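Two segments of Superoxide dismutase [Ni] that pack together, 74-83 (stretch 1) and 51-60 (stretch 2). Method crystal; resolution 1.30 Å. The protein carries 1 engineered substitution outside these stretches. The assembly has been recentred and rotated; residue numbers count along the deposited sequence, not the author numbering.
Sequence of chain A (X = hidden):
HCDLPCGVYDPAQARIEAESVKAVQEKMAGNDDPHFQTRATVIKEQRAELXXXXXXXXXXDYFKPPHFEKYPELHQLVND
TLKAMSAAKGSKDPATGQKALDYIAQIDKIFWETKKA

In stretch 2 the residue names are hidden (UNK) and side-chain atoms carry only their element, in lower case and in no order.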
# COMPACT_ATOMS: atom_id res chain seq x y z
N LEU A 74 -18.91 -24.24 -4.67
CA LEU A 74 -18.23 -23.16 -3.97
C LEU A 74 -17.11 -22.53 -4.77
O LEU A 74 -16.96 -21.31 -4.83
CB LEU A 74 -17.70 -23.69 -2.62
CG LEU A 74 -17.02 -22.62 -1.77
CD1 LEU A 74 -17.89 -21.37 -1.56
CD2 LEU A 74 -16.61 -23.18 -0.41
N HIS A 75 -16.31 -23.36 -5.44
CA HIS A 75 -15.28 -22.78 -6.31
C HIS A 75 -15.85 -21.82 -7.34
O HIS A 75 -15.35 -20.71 -7.49
CB HIS A 75 -14.52 -23.89 -7.06
CG HIS A 75 -13.55 -24.67 -6.26
ND1 HIS A 75 -12.82 -24.15 -5.22
CD2 HIS A 75 -13.15 -25.95 -6.37
CE1 HIS A 75 -12.02 -25.10 -4.72
NE2 HIS A 75 -12.21 -26.21 -5.41
N GLN A 76 -16.88 -22.25 -8.06
CA GLN A 76 -17.52 -21.41 -9.09
C GLN A 76 -18.23 -20.23 -8.46
O GLN A 76 -18.24 -19.14 -9.07
CB GLN A 76 -18.49 -22.20 -9.95
CG GLN A 76 -18.99 -21.41 -11.15
CD GLN A 76 -17.93 -21.10 -12.17
OE1 GLN A 76 -17.19 -21.98 -12.62
NE2 GLN A 76 -17.82 -19.83 -12.56
N LEU A 77 -18.80 -20.42 -7.29
CA LEU A 77 -19.42 -19.30 -6.60
C LEU A 77 -18.39 -18.22 -6.29
O LEU A 77 -18.65 -17.03 -6.53
CB LEU A 77 -20.09 -19.80 -5.33
CG LEU A 77 -20.59 -18.70 -4.37
CD1 LEU A 77 -21.66 -17.88 -5.07
CD2 LEU A 77 -21.09 -19.40 -3.11
N VAL A 78 -17.23 -18.60 -5.77
CA VAL A 78 -16.23 -17.56 -5.44
C VAL A 78 -15.78 -16.86 -6.73
O VAL A 78 -15.64 -15.64 -6.77
CB VAL A 78 -15.06 -18.17 -4.67
CG1 VAL A 78 -13.92 -17.17 -4.53
CG2 VAL A 78 -15.52 -18.66 -3.28
N ASN A 79 -15.57 -17.65 -7.80
CA ASN A 79 -15.16 -17.05 -9.08
C ASN A 79 -16.20 -16.06 -9.59
O ASN A 79 -15.82 -14.97 -10.00
CB ASN A 79 -14.86 -18.09 -10.15
CG ASN A 79 -14.02 -17.54 -11.29
OD1 ASN A 79 -14.57 -17.10 -12.33
ND2 ASN A 79 -12.71 -17.58 -11.11
N ASP A 80 -17.47 -16.44 -9.54
CA ASP A 80 -18.57 -15.56 -9.93
C ASP A 80 -18.68 -14.30 -9.05
O ASP A 80 -19.02 -13.23 -9.55
CB ASP A 80 -19.89 -16.32 -9.87
CG ASP A 80 -20.02 -17.39 -10.92
OD1 ASP A 80 -19.16 -17.44 -11.82
OD2 ASP A 80 -20.95 -18.21 -10.90
N THR A 81 -18.39 -14.48 -7.77
CA THR A 81 -18.40 -13.32 -6.89
C THR A 81 -17.33 -12.33 -7.29
O THR A 81 -17.56 -11.11 -7.35
CB THR A 81 -18.13 -13.79 -5.45
OG1 THR A 81 -19.12 -14.75 -5.03
CG2 THR A 81 -18.21 -12.64 -4.46
N LEU A 82 -16.13 -12.82 -7.58
CA LEU A 82 -15.03 -11.93 -7.95
C LEU A 82 -15.34 -11.24 -9.26
O LEU A 82 -15.09 -10.05 -9.38
CB LEU A 82 -13.71 -12.71 -8.01
CG LEU A 82 -13.25 -13.21 -6.64
CD1 LEU A 82 -12.01 -14.09 -6.76
CD2 LEU A 82 -12.93 -12.11 -5.64
N LYS A 83 -15.92 -11.99 -10.20
CA LYS A 83 -16.34 -11.39 -11.46
C LYS A 83 -17.42 -10.34 -11.25
O LYS A 83 -17.48 -9.32 -11.99
CB LYS A 83 -16.76 -12.52 -12.43
CG LYS A 83 -15.57 -13.26 -13.01
CD LYS A 83 -16.03 -14.44 -13.89
CE LYS A 83 -14.92 -14.90 -14.81
NZ LYS A 83 -13.68 -15.31 -14.09
N UNK A 51 -12.69 -5.63 -1.48
CA UNK A 51 -13.69 -6.70 -1.40
C UNK A 51 -13.21 -7.95 -2.12
O UNK A 51 -13.38 -9.06 -1.63
c UNK A 51 -15.03 -6.24 -1.96
N UNK A 52 -12.57 -7.79 -3.28
CA UNK A 52 -12.02 -8.93 -3.99
C UNK A 52 -10.96 -9.65 -3.16
O UNK A 52 -10.95 -10.89 -3.09
c UNK A 52 -11.58 -8.91 -8.60
c UNK A 52 -11.87 -7.73 -7.71
c UNK A 52 -11.46 -8.50 -5.33
c UNK A 52 -12.50 -8.13 -6.38
n UNK A 52 -10.72 -8.51 -9.76
N UNK A 53 -10.07 -8.86 -2.54
CA UNK A 53 -9.07 -9.50 -1.65
C UNK A 53 -9.70 -10.35 -0.55
O UNK A 53 -9.35 -11.48 -0.30
c UNK A 53 -7.23 -8.95 -0.06
c UNK A 53 -5.48 -9.95 0.78
n UNK A 53 -6.22 -9.55 1.79
c UNK A 53 -7.32 -8.93 1.30
n UNK A 53 -6.07 -9.59 -0.36
c UNK A 53 -8.18 -8.41 -1.08
N UNK A 54 -10.70 -9.74 0.14
CA UNK A 54 -11.34 -10.47 1.23
C UNK A 54 -11.99 -11.76 0.72
O UNK A 54 -11.90 -12.79 1.37
c UNK A 54 -12.11 -7.11 2.56
n UNK A 54 -10.68 -8.51 3.48
n UNK A 54 -11.26 -6.40 3.38
c UNK A 54 -12.34 -9.56 1.93
c UNK A 54 -11.74 -8.40 2.62
c UNK A 54 -10.41 -7.29 3.92
N UNK A 55 -12.67 -11.71 -0.43
CA UNK A 55 -13.33 -12.92 -0.89
C UNK A 55 -12.28 -13.95 -1.27
O UNK A 55 -12.43 -15.13 -0.95
c UNK A 55 -14.23 -12.56 -2.07
c UNK A 55 -15.44 -11.76 -1.60
c UNK A 55 -14.70 -13.83 -2.80
N UNK A 56 -11.22 -13.52 -1.95
CA UNK A 56 -10.19 -14.45 -2.36
C UNK A 56 -9.56 -15.14 -1.15
O UNK A 56 -9.30 -16.34 -1.13
c UNK A 56 -9.14 -13.71 -3.21
o UNK A 56 -8.19 -14.65 -3.75
N UNK A 57 -9.27 -14.38 -0.07
CA UNK A 57 -8.69 -14.93 1.14
C UNK A 57 -9.61 -15.96 1.78
O UNK A 57 -9.17 -17.01 2.25
c UNK A 57 -7.13 -12.98 1.63
c UNK A 57 -8.37 -13.75 2.10
c UNK A 57 -8.18 -14.25 3.53
N UNK A 58 -10.92 -15.68 1.86
CA UNK A 58 -11.81 -16.71 2.39
C UNK A 58 -11.61 -18.05 1.66
O UNK A 58 -11.52 -19.13 2.29
c UNK A 58 -15.14 -14.68 2.79
c UNK A 58 -13.26 -16.28 2.28
c UNK A 58 -13.78 -15.58 4.66
c UNK A 58 -13.76 -15.17 3.19
N UNK A 59 -11.58 -17.92 0.33
CA UNK A 59 -11.53 -19.06 -0.58
C UNK A 59 -10.22 -19.85 -0.45
O UNK A 59 -10.19 -21.09 -0.35
c UNK A 59 -10.40 -21.43 -5.96
c UNK A 59 -11.70 -18.63 -2.02
c UNK A 59 -11.67 -19.71 -3.04
c UNK A 59 -12.55 -20.77 -3.11
c UNK A 59 -8.96 -19.53 -5.71
c UNK A 59 -11.11 -21.01 -4.83
n UNK A 59 -12.21 -21.54 -4.19
c UNK A 59 -10.76 -19.85 -4.13
c UNK A 59 -9.34 -20.70 -6.40
c UNK A 59 -9.66 -19.11 -4.59
N UNK A 60 -9.10 -19.09 -0.45
CA UNK A 60 -7.82 -19.78 -0.42
C UNK A 60 -7.39 -20.19 0.98
O UNK A 60 -6.71 -21.19 1.20
c UNK A 60 -6.68 -18.94 -1.01
o UNK A 60 -6.52 -17.71 -0.29

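Stretch 2 is a helix that runs nearly antiparallel to the helix of stretch 1, and its hidden side chains can be read in order from their atoms. Position 51 carries a single carbon that makes no contact with stretch 1, and is Ala51. At position 52 four carbons in a row end in a nitrogen, an unbranched amine chain that identifies Lys52. Its CB lies 3.9 Å from Leu82 CD2, while its backbone O is closer still, 3.5 Å from the same CD2; the terminal nitrogen is hydrogen-bonded elsewhere in the structure.

Position 53 has one carbon and then a five-membered ring of three carbons and two nitrogens, an imidazole, on a CA-to-CB bond that points away from stretch 1, with no contact there: His53. The same atoms recur at position 54, again without contact, giving His54.

Position 55 shows three carbons, one carrying the other two, so the side chain branches at CB and is Val55. It points toward stretch 1, where its CG1 meets Val78 CG1 at 3.8 Å, Leu82 CD2 at 3.8 Å and Thr81 CG2 at 4.1 Å. One carbon followed by one oxygen at position 56 marks Ser56; its closest approach to stretch 1 is through the backbone, N to Leu82 CD2 at 4.3 Å. Position 57 repeats the three-carbon fork but is out of reach, and is Val57. Position 58 has four carbons forked at the second, which is Leu58; although its CA-to-CB bond points toward stretch 1, it makes no contact there.

At position 59 one carbon leads to fused five- and six-membered rings holding eight carbons and one nitrogen, an indole found only in tryptophan. Trp59 donates a hydrogen bond from NE1 to His75 ND1 at 2.9 Å, with an N-H...acceptor angle of 155°, and its CD1 lies 3.6 Å from Val78 CG2. Position 60, one carbon and one oxygen beyond the reach of stretch 1, is Ser60.

The contact is a narrow apolar seam closed by one polar link. Val55 fits among Val78, Thr81 and Leu82, and the end of Leu82 reaches across to the backbone of Lys52. Val78 also sits over one face of the Trp59 indole, with CG1 making an off-centre CH-pi contact. The indole thus presents a face to the valine and its NH edge to His75, whose ring is nearly perpendicular to it. That rim-to-rim arrangement brings ND1 close to the indole plane, where the N-H can be directed at it.

Stretch 2, residues 51-60: AKHHVSVLWS
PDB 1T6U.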